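PDB 2EZV: type II restriction enzyme SfiI, which cleaves double-stranded DNA as a tetramer, recognising the sequence 5'-GGCCN(5)GGCC-3' and leaving fragments with terminal 5'-phosphates. Local coordinates for residues D[18-23]-D[155-160]; D[23-28]-D[233-238]; D[81-86]-D[142-147]; D[108-113]-D[182-187]. All blocks are in the same frame, centred on the assembly; numbering follows the deposited sequence.

Interaction 1. Residues D[18-23]-D[155-160]; sequences KQTLRT and VTTSIF
T20 carries this helix-to-sheet contact with a single methyl group, set between T157 and I159. Its CG2 lies 3.4 Å from CD1 of I159, a close carbon-carbon approach, and 3.8 Å from CG2 of T157. The two threonine methyls meet tip to tip, whereas the isoleucine chain runs at a slant to T20 and offers the terminal carbon of its longer branch. T157 and I159, two residues apart on strand 151-167, project from the same face of the sheet, while CB of S158 between them points away.

The backbones stand well apart, 8.0 Å between CA of T20 and CA of T157, and about 142 Å² is buried. The T20 methyl is placed opposite the backbone N (chi1 of -68° measured to OG1), which sends CG2 forward to the strand and turns OG1 aside. In I159 the nearly extended second torsion, 167°, carries CD1 out to the helix.

The second shell deals with the hydroxyls. OG1 of T20 bonds to the carbonyl of V16, one turn earlier on helix 10-41, and to NE2 of Q95; the same amide nitrogen also bonds to OG1 of T157. Q95 on strand 93-104 thus ties helix and strand together indirectly. Further along, OG1 of T23 hydrogen-bonds to O of Q19 at 2.8 Å, and this carbonyl also accepts from the T23 amide.

Chemically, each threonine divides its labour: the methyls form the apolar interface on this face of the PDDEXK core, while both buried hydroxyls have hydrogen-bond partners and can be accommodated there.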
# COMPACT_ATOMS: atom_id res chain seq x y z
N LYS D 18 11.59 21.11 6.79
CA LYS D 18 12.88 20.60 6.36
C LYS D 18 12.89 19.07 6.24
O LYS D 18 13.39 18.54 5.25
CB LYS D 18 13.98 21.04 7.34
CG LYS D 18 15.39 20.85 6.81
CD LYS D 18 16.38 21.28 7.87
CE LYS D 18 17.80 21.28 7.35
NZ LYS D 18 18.78 21.64 8.43
N GLN D 19 12.35 18.36 7.24
CA GLN D 19 12.35 16.91 7.15
C GLN D 19 11.35 16.43 6.10
O GLN D 19 11.51 15.36 5.51
CB GLN D 19 12.09 16.25 8.52
CG GLN D 19 10.67 16.29 9.05
CD GLN D 19 10.53 15.51 10.37
OE1 GLN D 19 11.17 15.84 11.36
NE2 GLN D 19 9.69 14.49 10.38
N THR D 20 10.32 17.23 5.84
CA THR D 20 9.34 16.88 4.81
C THR D 20 10.09 16.96 3.48
O THR D 20 10.04 16.05 2.66
CB THR D 20 8.18 17.87 4.79
OG1 THR D 20 7.40 17.73 5.98
CG2 THR D 20 7.28 17.64 3.57
N LEU D 21 10.83 18.05 3.29
CA LEU D 21 11.58 18.26 2.07
C LEU D 21 12.64 17.18 1.88
O LEU D 21 12.76 16.60 0.79
CB LEU D 21 12.23 19.65 2.11
CG LEU D 21 12.82 20.26 0.83
CD1 LEU D 21 14.32 20.24 0.92
CD2 LEU D 21 12.34 19.52 -0.40
N ARG D 22 13.41 16.90 2.93
CA ARG D 22 14.46 15.89 2.87
C ARG D 22 13.94 14.54 2.39
O ARG D 22 14.55 13.91 1.53
CB ARG D 22 15.12 15.71 4.24
CG ARG D 22 16.30 14.76 4.21
CD ARG D 22 17.38 15.28 3.25
NE ARG D 22 18.49 14.35 3.08
CZ ARG D 22 18.42 13.22 2.38
NH1 ARG D 22 17.28 12.87 1.78
NH2 ARG D 22 19.49 12.43 2.26
N THR D 23 12.81 14.11 2.94
CA THR D 23 12.18 12.85 2.57
C THR D 23 11.87 12.83 1.07
O THR D 23 12.15 11.85 0.37
CB THR D 23 10.86 12.64 3.35
OG1 THR D 23 11.13 12.72 4.76
CG2 THR D 23 10.24 11.30 3.04
N VAL D 155 -1.49 20.72 9.52
CA VAL D 155 -0.62 21.69 8.89
C VAL D 155 -0.39 21.49 7.40
O VAL D 155 -0.21 20.37 6.92
CB VAL D 155 0.77 21.71 9.52
CG1 VAL D 155 1.29 23.15 9.56
CG2 VAL D 155 0.72 21.08 10.89
N THR D 156 -0.36 22.61 6.70
CA THR D 156 -0.14 22.65 5.26
C THR D 156 1.34 22.84 5.01
O THR D 156 1.96 23.73 5.60
CB THR D 156 -0.95 23.83 4.64
OG1 THR D 156 -2.14 23.33 4.03
CG2 THR D 156 -0.12 24.59 3.61
N THR D 157 1.92 22.01 4.16
CA THR D 157 3.33 22.13 3.82
C THR D 157 3.43 22.19 2.30
O THR D 157 3.06 21.24 1.61
CB THR D 157 4.16 20.94 4.36
OG1 THR D 157 4.15 20.98 5.79
CG2 THR D 157 5.61 21.02 3.87
N SER D 158 3.94 23.30 1.80
CA SER D 158 4.05 23.53 0.36
C SER D 158 5.39 23.19 -0.27
O SER D 158 6.43 23.69 0.16
CB SER D 158 3.70 24.98 0.05
OG SER D 158 2.41 25.29 0.55
N ILE D 159 5.34 22.37 -1.31
CA ILE D 159 6.54 21.95 -2.01
C ILE D 159 6.44 22.01 -3.54
O ILE D 159 5.39 21.72 -4.11
CB ILE D 159 6.91 20.53 -1.57
CG1 ILE D 159 7.14 20.55 -0.06
CG2 ILE D 159 8.16 20.03 -2.32
CD1 ILE D 159 7.20 19.20 0.57
N PHE D 160 7.53 22.39 -4.18
CA PHE D 160 7.57 22.48 -5.63
C PHE D 160 8.72 21.72 -6.26
O PHE D 160 9.88 21.90 -5.89
CB PHE D 160 7.64 23.95 -6.07
CG PHE D 160 6.38 24.72 -5.81
CD1 PHE D 160 6.08 25.17 -4.53
CD2 PHE D 160 5.49 24.97 -6.84
CE1 PHE D 160 4.90 25.86 -4.29
CE2 PHE D 160 4.31 25.66 -6.61
CZ PHE D 160 4.01 26.10 -5.33

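Interaction 2. Residues D[23-28]-D[233-238]; sequences TIVQAL and RLQELH
L237 reaches V25 and L28 on helix 10-41 with the two methyls of its isobutyl group. Starting at CB, which points to the helix, CG is carried opposite the carbonyl carbon (chi1 -62°), and CD1 and CD2 then fork onto different helix positions. CD1 sits 3.7 Å from CB of L28 and 3.8 Å from the backbone O of V25, so one methyl covers both a side-chain carbon and the main chain. CD2 takes the other direction and lies 4.0 Å from CG1 of V25. The fork therefore spans the step from V25 to L28, nearly one helical turn.

V25 completes the contact with its other branch. CG2 is 4.0 Å from CG of Q235, the two side chains crossing at about a right angle, so that only the aliphatic part of the glutamine is used. Its amide is engaged by other groups: NE2 bonds to the carbonyls of R251 and W232. No hydrogen bond joins the two segments, and 174 Å² is buried by apolar contact.

Helix 23-28 and strand 234-238 run almost parallel, with 11° between their N-to-C directions and axes 10.0 Å apart at closest approach. Backbone hydrogen bonds of Q235 with V183 and of L237 with I181 place the strand beside strand 176-186 in the mixed sheet. L28 also touches V183 and V161, and with I24 and A27 it packs on L62 of helix 49-62. Q26 and A27 meet L92 and Y68 of the second subunit, placing the helix between its own sheet and the neighbouring protein.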
# COMPACT_ATOMS: atom_id res chain seq x y z
N THR D 23 12.81 14.11 2.94
CA THR D 23 12.18 12.85 2.57
C THR D 23 11.87 12.83 1.07
O THR D 23 12.15 11.85 0.37
CB THR D 23 10.86 12.64 3.35
OG1 THR D 23 11.13 12.72 4.76
CG2 THR D 23 10.24 11.30 3.04
N ILE D 24 11.29 13.92 0.60
CA ILE D 24 10.93 14.06 -0.80
C ILE D 24 12.15 14.03 -1.73
O ILE D 24 12.06 13.51 -2.84
CB ILE D 24 10.10 15.35 -1.02
CG1 ILE D 24 8.74 15.17 -0.35
CG2 ILE D 24 9.95 15.63 -2.52
CD1 ILE D 24 7.85 16.38 -0.38
N VAL D 25 13.28 14.58 -1.28
CA VAL D 25 14.50 14.59 -2.09
C VAL D 25 15.05 13.18 -2.30
O VAL D 25 15.61 12.90 -3.37
CB VAL D 25 15.62 15.46 -1.47
CG1 VAL D 25 16.93 15.30 -2.27
CG2 VAL D 25 15.20 16.91 -1.49
N GLN D 26 14.92 12.32 -1.29
CA GLN D 26 15.39 10.93 -1.41
C GLN D 26 14.55 10.22 -2.44
O GLN D 26 15.06 9.44 -3.24
CB GLN D 26 15.23 10.16 -0.09
CG GLN D 26 16.36 10.34 0.88
CD GLN D 26 17.66 9.71 0.45
OE1 GLN D 26 18.71 10.23 0.74
NE2 GLN D 26 17.59 8.58 -0.23
N ALA D 27 13.24 10.46 -2.38
CA ALA D 27 12.31 9.83 -3.30
C ALA D 27 12.68 10.19 -4.73
O ALA D 27 12.87 9.32 -5.57
CB ALA D 27 10.89 10.28 -2.99
N LEU D 28 12.81 11.48 -4.99
CA LEU D 28 13.17 11.93 -6.33
C LEU D 28 14.54 11.38 -6.71
O LEU D 28 14.74 10.92 -7.83
CB LEU D 28 13.14 13.45 -6.38
CG LEU D 28 11.71 14.00 -6.24
CD1 LEU D 28 11.74 15.48 -5.85
CD2 LEU D 28 10.96 13.78 -7.56
N ARG D 233 16.08 25.40 1.71
CA ARG D 233 14.78 25.51 1.06
C ARG D 233 14.86 25.39 -0.45
O ARG D 233 13.85 25.42 -1.14
CB ARG D 233 14.10 26.82 1.45
CG ARG D 233 13.51 26.77 2.85
CD ARG D 233 12.72 28.02 3.18
NE ARG D 233 12.15 27.94 4.52
CZ ARG D 233 11.06 27.25 4.84
NH1 ARG D 233 10.40 26.58 3.91
NH2 ARG D 233 10.64 27.23 6.10
N LEU D 234 16.07 25.26 -0.98
CA LEU D 234 16.28 25.11 -2.42
C LEU D 234 17.26 23.97 -2.64
O LEU D 234 18.44 24.07 -2.32
CB LEU D 234 16.83 26.41 -3.01
CG LEU D 234 17.01 26.59 -4.53
CD1 LEU D 234 18.25 25.86 -5.00
CD2 LEU D 234 15.77 26.10 -5.26
N GLN D 235 16.75 22.87 -3.19
CA GLN D 235 17.57 21.70 -3.47
C GLN D 235 17.70 21.49 -4.97
O GLN D 235 16.85 21.94 -5.74
CB GLN D 235 16.96 20.45 -2.83
CG GLN D 235 16.82 20.51 -1.32
CD GLN D 235 18.14 20.70 -0.62
OE1 GLN D 235 19.15 20.11 -0.99
NE2 GLN D 235 18.14 21.52 0.43
N GLU D 236 18.75 20.80 -5.38
CA GLU D 236 18.97 20.57 -6.79
C GLU D 236 19.54 19.19 -7.07
O GLU D 236 20.62 18.86 -6.59
CB GLU D 236 19.94 21.62 -7.35
CG GLU D 236 20.06 21.61 -8.86
CD GLU D 236 21.23 22.44 -9.37
OE1 GLU D 236 21.61 23.43 -8.69
OE2 GLU D 236 21.77 22.10 -10.45
N LEU D 237 18.81 18.40 -7.85
CA LEU D 237 19.26 17.08 -8.24
C LEU D 237 19.62 17.23 -9.71
O LEU D 237 18.74 17.34 -10.57
CB LEU D 237 18.15 16.04 -8.04
CG LEU D 237 17.70 15.91 -6.58
CD1 LEU D 237 16.62 14.82 -6.45
CD2 LEU D 237 18.92 15.56 -5.70
N HIS D 238 20.91 17.24 -10.00
CA HIS D 238 21.38 17.43 -11.36
C HIS D 238 21.91 16.17 -12.03
O HIS D 238 22.54 15.32 -11.39
CB HIS D 238 22.45 18.54 -11.35
CG HIS D 238 23.10 18.78 -12.67
ND1 HIS D 238 24.33 18.27 -13.01
CD2 HIS D 238 22.67 19.47 -13.76
CE1 HIS D 238 24.64 18.62 -14.24
NE2 HIS D 238 23.64 19.35 -14.72

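Interaction 3. Residues D[81-86]-D[142-147]; sequences KRVRWL and LMLQSA
V83 faces L142 and L144 within the mixed sheet at the core of this PDDEXK nuclease. Strands 80-86 and 141-145 belong to that sheet but do not pair with each other; they are linked by way of strands 93-104 and 151-167. Their nearest CA atoms, those of V83 and L142, are 8.7 Å apart, too far for backbone hydrogen bonding.

The contact itself is apolar. With CG1 opposite its backbone N (chi1 -177°), V83 spreads its two methyls so that each finds a different leucine. CG1 meets CD2 of L144 tip to tip at 4.0 Å, and CG2 lies 4.2 Å from CD2 of L142, whose chain crosses that of V83 at about a right angle. L142 and L144 both point to V83 because they are two residues apart on one strand, with M143 between them. The 113 Å² buried reflects a light contact, extended by R72, which both leucines touch; L142 also touches V96, and L144 touches A154.

Polar and aromatic partners of the first strand lie outside the two segments. CB of R84 points away from the leucines, and its NH1 forms a salt bridge with E66, while R82 forms one with E63 of the third subunit. W85 packs against Y68 and against Q30 of the second subunit.

Within 142-147 one side-chain hydrogen bond lies at the end of the strand, just before A147 makes backbone bonds to the second subunit. There, NE2 of Q145 reaches forward to O of the next residue, S146, at 2.9 Å, with an N-H...O angle of 160°, approaching a lone pair in the carbonyl plane.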
# COMPACT_ATOMS: atom_id res chain seq x y z
N LYS D 81 -1.32 15.58 -3.41
CA LYS D 81 -1.74 15.95 -2.06
C LYS D 81 -2.11 14.73 -1.23
O LYS D 81 -2.64 13.76 -1.75
CB LYS D 81 -2.94 16.91 -2.13
N ARG D 82 -1.81 14.78 0.06
CA ARG D 82 -2.13 13.70 0.97
C ARG D 82 -2.21 14.24 2.39
O ARG D 82 -1.34 14.99 2.82
CB ARG D 82 -1.04 12.60 0.92
CG ARG D 82 -0.97 11.77 -0.37
CD ARG D 82 -2.26 10.98 -0.65
NE ARG D 82 -2.12 10.17 -1.86
CZ ARG D 82 -3.08 9.40 -2.38
NH1 ARG D 82 -4.28 9.33 -1.82
NH2 ARG D 82 -2.83 8.71 -3.49
N VAL D 83 -3.28 13.88 3.10
CA VAL D 83 -3.45 14.28 4.49
C VAL D 83 -2.85 13.08 5.24
O VAL D 83 -3.27 11.95 5.02
CB VAL D 83 -4.95 14.42 4.86
CG1 VAL D 83 -5.09 14.91 6.31
CG2 VAL D 83 -5.64 15.37 3.89
N ARG D 84 -1.88 13.34 6.11
CA ARG D 84 -1.19 12.26 6.81
C ARG D 84 -0.63 12.69 8.16
O ARG D 84 -0.67 13.86 8.50
CB ARG D 84 -0.03 11.79 5.93
CG ARG D 84 1.02 12.92 5.78
CD ARG D 84 2.14 12.65 4.80
NE ARG D 84 3.18 13.65 4.99
CZ ARG D 84 4.33 13.71 4.31
NH1 ARG D 84 4.60 12.83 3.37
NH2 ARG D 84 5.23 14.64 4.62
N TRP D 85 -0.10 11.73 8.91
CA TRP D 85 0.53 12.01 10.20
C TRP D 85 2.03 12.02 9.93
O TRP D 85 2.57 11.11 9.29
CB TRP D 85 0.26 10.90 11.23
CG TRP D 85 -1.14 10.82 11.75
CD1 TRP D 85 -2.08 9.90 11.43
CD2 TRP D 85 -1.71 11.65 12.77
NE1 TRP D 85 -3.21 10.08 12.19
CE2 TRP D 85 -3.01 11.15 13.02
CE3 TRP D 85 -1.26 12.76 13.49
CZ2 TRP D 85 -3.86 11.72 13.98
CZ3 TRP D 85 -2.10 13.33 14.45
CH2 TRP D 85 -3.39 12.81 14.68
N LEU D 86 2.72 13.06 10.40
CA LEU D 86 4.14 13.14 10.20
C LEU D 86 4.85 12.94 11.54
O LEU D 86 4.82 13.81 12.40
CB LEU D 86 4.52 14.50 9.61
CG LEU D 86 6.01 14.74 9.34
CD1 LEU D 86 6.48 13.76 8.26
CD2 LEU D 86 6.25 16.19 8.89
N LEU D 142 -5.87 22.30 7.35
CA LEU D 142 -7.17 21.69 7.12
C LEU D 142 -7.66 21.10 8.44
O LEU D 142 -6.98 20.27 9.04
CB LEU D 142 -7.07 20.56 6.09
CG LEU D 142 -8.35 19.81 5.72
CD1 LEU D 142 -9.33 20.75 5.01
CD2 LEU D 142 -8.00 18.66 4.81
N MET D 143 -8.83 21.53 8.89
CA MET D 143 -9.37 21.04 10.15
C MET D 143 -9.87 19.61 10.02
O MET D 143 -10.64 19.29 9.12
CB MET D 143 -10.49 21.96 10.64
CG MET D 143 -10.00 23.34 11.07
SD MET D 143 -8.83 23.25 12.45
CE MET D 143 -9.19 24.78 13.29
N LEU D 144 -9.41 18.75 10.92
CA LEU D 144 -9.81 17.35 10.94
C LEU D 144 -10.71 17.13 12.16
O LEU D 144 -10.51 17.74 13.20
CB LEU D 144 -8.57 16.45 11.05
CG LEU D 144 -7.45 16.62 10.01
CD1 LEU D 144 -6.30 15.68 10.34
CD2 LEU D 144 -7.99 16.33 8.62
N GLN D 145 -11.69 16.24 12.02
CA GLN D 145 -12.61 15.96 13.11
C GLN D 145 -12.13 14.80 13.98
O GLN D 145 -12.13 13.65 13.53
CB GLN D 145 -14.00 15.63 12.56
CG GLN D 145 -15.02 15.31 13.65
CD GLN D 145 -15.24 16.48 14.58
OE1 GLN D 145 -15.59 17.57 14.14
NE2 GLN D 145 -15.02 16.26 15.88
N SER D 146 -11.74 15.10 15.21
CA SER D 146 -11.29 14.05 16.12
C SER D 146 -12.51 13.28 16.58
O SER D 146 -13.63 13.78 16.48
CB SER D 146 -10.57 14.65 17.33
OG SER D 146 -11.48 15.23 18.25
N ALA D 147 -12.28 12.08 17.08
CA ALA D 147 -13.37 11.23 17.55
C ALA D 147 -13.67 11.43 19.03
O ALA D 147 -14.69 10.94 19.53
CB ALA D 147 -13.02 9.77 17.29

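Interaction 4. Residues D[108-113]-D[182-187]; sequences NRDTLQ and YVLSLP
L112 and L186 form the tight end of a contact between two sheets of this PDDEXK nuclease: the small antiparallel sheet containing strand 110-112, and strand 176-186 of the central mixed sheet. CD2 of L112 meets CD1 of L186 at 3.7 Å, the leucines reaching for each other tip to tip. Although this pair is the closer one, its backbones are the more distant, with 11.2 Å between CA of L112 and CA of L186. The two leucine side chains bridge that gap, L112 with a skewed first torsion (chi1 -97°). F160 touches both leucines and extends this apolar end.

Two residues back along each strand the packing is looser, although the chains draw nearer: CA of D110 and CA of L184 are 9.5 Å apart. A carboxylate faces a leucine methyl here, with no hydrogen bond and no apolar pairing. F223 of helix 223-229 packs on both residues, and H162 adjoins D110. Backbone bonds from D110 to V221 and from L112 to I219 fix the small strand, and no other protein chain touches the two segments.

The intervening T111 and the end residue Q113 turn to the partly exposed side, where they touch K208 and R218. The bound nucleic acid comes within about 4 Å of the segments, and the D110 side chain is about 8 Å from a calcium ion. D110 has a chi1 of -126°, away from the usual staggered positions; its OD1 is 4.2 Å from CD1 of L184, buried and without a partner in the model.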
# COMPACT_ATOMS: atom_id res chain seq x y z
N ASN D 108 16.00 28.83 -13.10
CA ASN D 108 15.90 29.80 -12.02
C ASN D 108 14.45 30.26 -12.00
O ASN D 108 13.78 30.25 -13.02
CB ASN D 108 16.80 31.00 -12.32
CG ASN D 108 16.27 31.85 -13.46
OD1 ASN D 108 15.91 31.34 -14.52
ND2 ASN D 108 16.21 33.16 -13.25
N ARG D 109 13.96 30.67 -10.84
CA ARG D 109 12.59 31.15 -10.73
C ARG D 109 11.52 30.10 -11.04
O ARG D 109 11.77 29.13 -11.75
CB ARG D 109 12.39 32.36 -11.65
N ASP D 110 10.33 30.32 -10.50
CA ASP D 110 9.21 29.42 -10.71
C ASP D 110 7.95 30.28 -10.66
O ASP D 110 7.91 31.27 -9.93
CB ASP D 110 9.17 28.37 -9.60
CG ASP D 110 9.14 26.96 -10.13
OD1 ASP D 110 9.61 26.05 -9.41
OD2 ASP D 110 8.65 26.75 -11.26
N THR D 111 6.95 29.92 -11.45
CA THR D 111 5.71 30.69 -11.47
C THR D 111 4.67 30.04 -10.57
O THR D 111 4.56 28.82 -10.51
CB THR D 111 5.14 30.80 -12.90
OG1 THR D 111 6.10 31.44 -13.74
CG2 THR D 111 3.86 31.61 -12.90
N LEU D 112 3.90 30.87 -9.88
CA LEU D 112 2.87 30.36 -8.98
C LEU D 112 1.52 31.03 -9.19
O LEU D 112 1.45 32.23 -9.46
CB LEU D 112 3.26 30.61 -7.52
CG LEU D 112 3.93 29.53 -6.68
CD1 LEU D 112 5.28 29.18 -7.25
CD2 LEU D 112 4.08 30.04 -5.25
N GLN D 113 0.46 30.23 -9.07
CA GLN D 113 -0.90 30.75 -9.16
C GLN D 113 -1.14 31.18 -7.72
O GLN D 113 -0.44 30.71 -6.82
CB GLN D 113 -1.89 29.65 -9.53
CG GLN D 113 -1.70 29.04 -10.90
CD GLN D 113 -1.76 30.08 -12.00
OE1 GLN D 113 -2.58 31.00 -11.95
NE2 GLN D 113 -0.91 29.92 -13.01
N TYR D 182 14.79 20.53 -9.54
CA TYR D 182 14.92 21.38 -8.37
C TYR D 182 13.73 21.13 -7.48
O TYR D 182 12.61 20.93 -7.96
CB TYR D 182 14.95 22.86 -8.76
CG TYR D 182 16.18 23.30 -9.54
CD1 TYR D 182 16.31 23.01 -10.89
CD2 TYR D 182 17.19 24.03 -8.92
CE1 TYR D 182 17.42 23.44 -11.62
CE2 TYR D 182 18.30 24.47 -9.64
CZ TYR D 182 18.41 24.18 -10.99
OH TYR D 182 19.49 24.61 -11.72
N VAL D 183 13.96 21.14 -6.17
CA VAL D 183 12.87 20.94 -5.23
C VAL D 183 12.84 22.14 -4.30
O VAL D 183 13.86 22.48 -3.71
CB VAL D 183 13.05 19.65 -4.42
CG1 VAL D 183 11.73 19.24 -3.80
CG2 VAL D 183 13.59 18.53 -5.32
N LEU D 184 11.68 22.78 -4.19
CA LEU D 184 11.55 23.95 -3.33
C LEU D 184 10.55 23.77 -2.18
O LEU D 184 9.49 23.17 -2.34
CB LEU D 184 11.12 25.17 -4.15
CG LEU D 184 12.05 25.75 -5.22
CD1 LEU D 184 12.24 24.79 -6.37
CD2 LEU D 184 11.44 27.03 -5.72
N SER D 185 10.91 24.32 -1.03
CA SER D 185 10.08 24.28 0.16
C SER D 185 9.70 25.72 0.47
O SER D 185 10.55 26.54 0.84
CB SER D 185 10.88 23.68 1.33
OG SER D 185 10.13 23.70 2.54
N LEU D 186 8.43 26.05 0.29
CA LEU D 186 7.97 27.40 0.56
C LEU D 186 7.49 27.51 1.99
O LEU D 186 6.62 26.75 2.43
CB LEU D 186 6.86 27.80 -0.41
CG LEU D 186 7.29 27.77 -1.88
CD1 LEU D 186 6.18 28.36 -2.73
CD2 LEU D 186 8.59 28.54 -2.07
N PRO D 187 8.03 28.47 2.73
CA PRO D 187 7.67 28.69 4.13
C PRO D 187 6.19 28.91 4.41
O PRO D 187 5.49 29.63 3.69
CB PRO D 187 8.55 29.88 4.54
CG PRO D 187 8.78 30.60 3.24
CD PRO D 187 9.01 29.48 2.28

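How the interactions relate
Interactions 1 and 2 are successive turns of helix 10-41 on one sheet, with centres about 11 Å apart and T23 in common. Interactions 4 and 1 have centres about 12 Å apart and share adjoining strands, with a probable hydrogen bond between S158 O and L186 N at 3.1 Å. Interaction 2 joins interaction 4 by another, Q235 N to V183 O at 3.0 Å. Interaction 3, centred about 15 Å from interaction 1, meets it where CD2 of L86 lies 3.5 Å from OG1 of T20. The calcium ion bound by D79, D100 and A101 is about 8 Å from the D110 side chain and about 12 Å from that of I159; D79 directly precedes strand 80-86 of interaction 3.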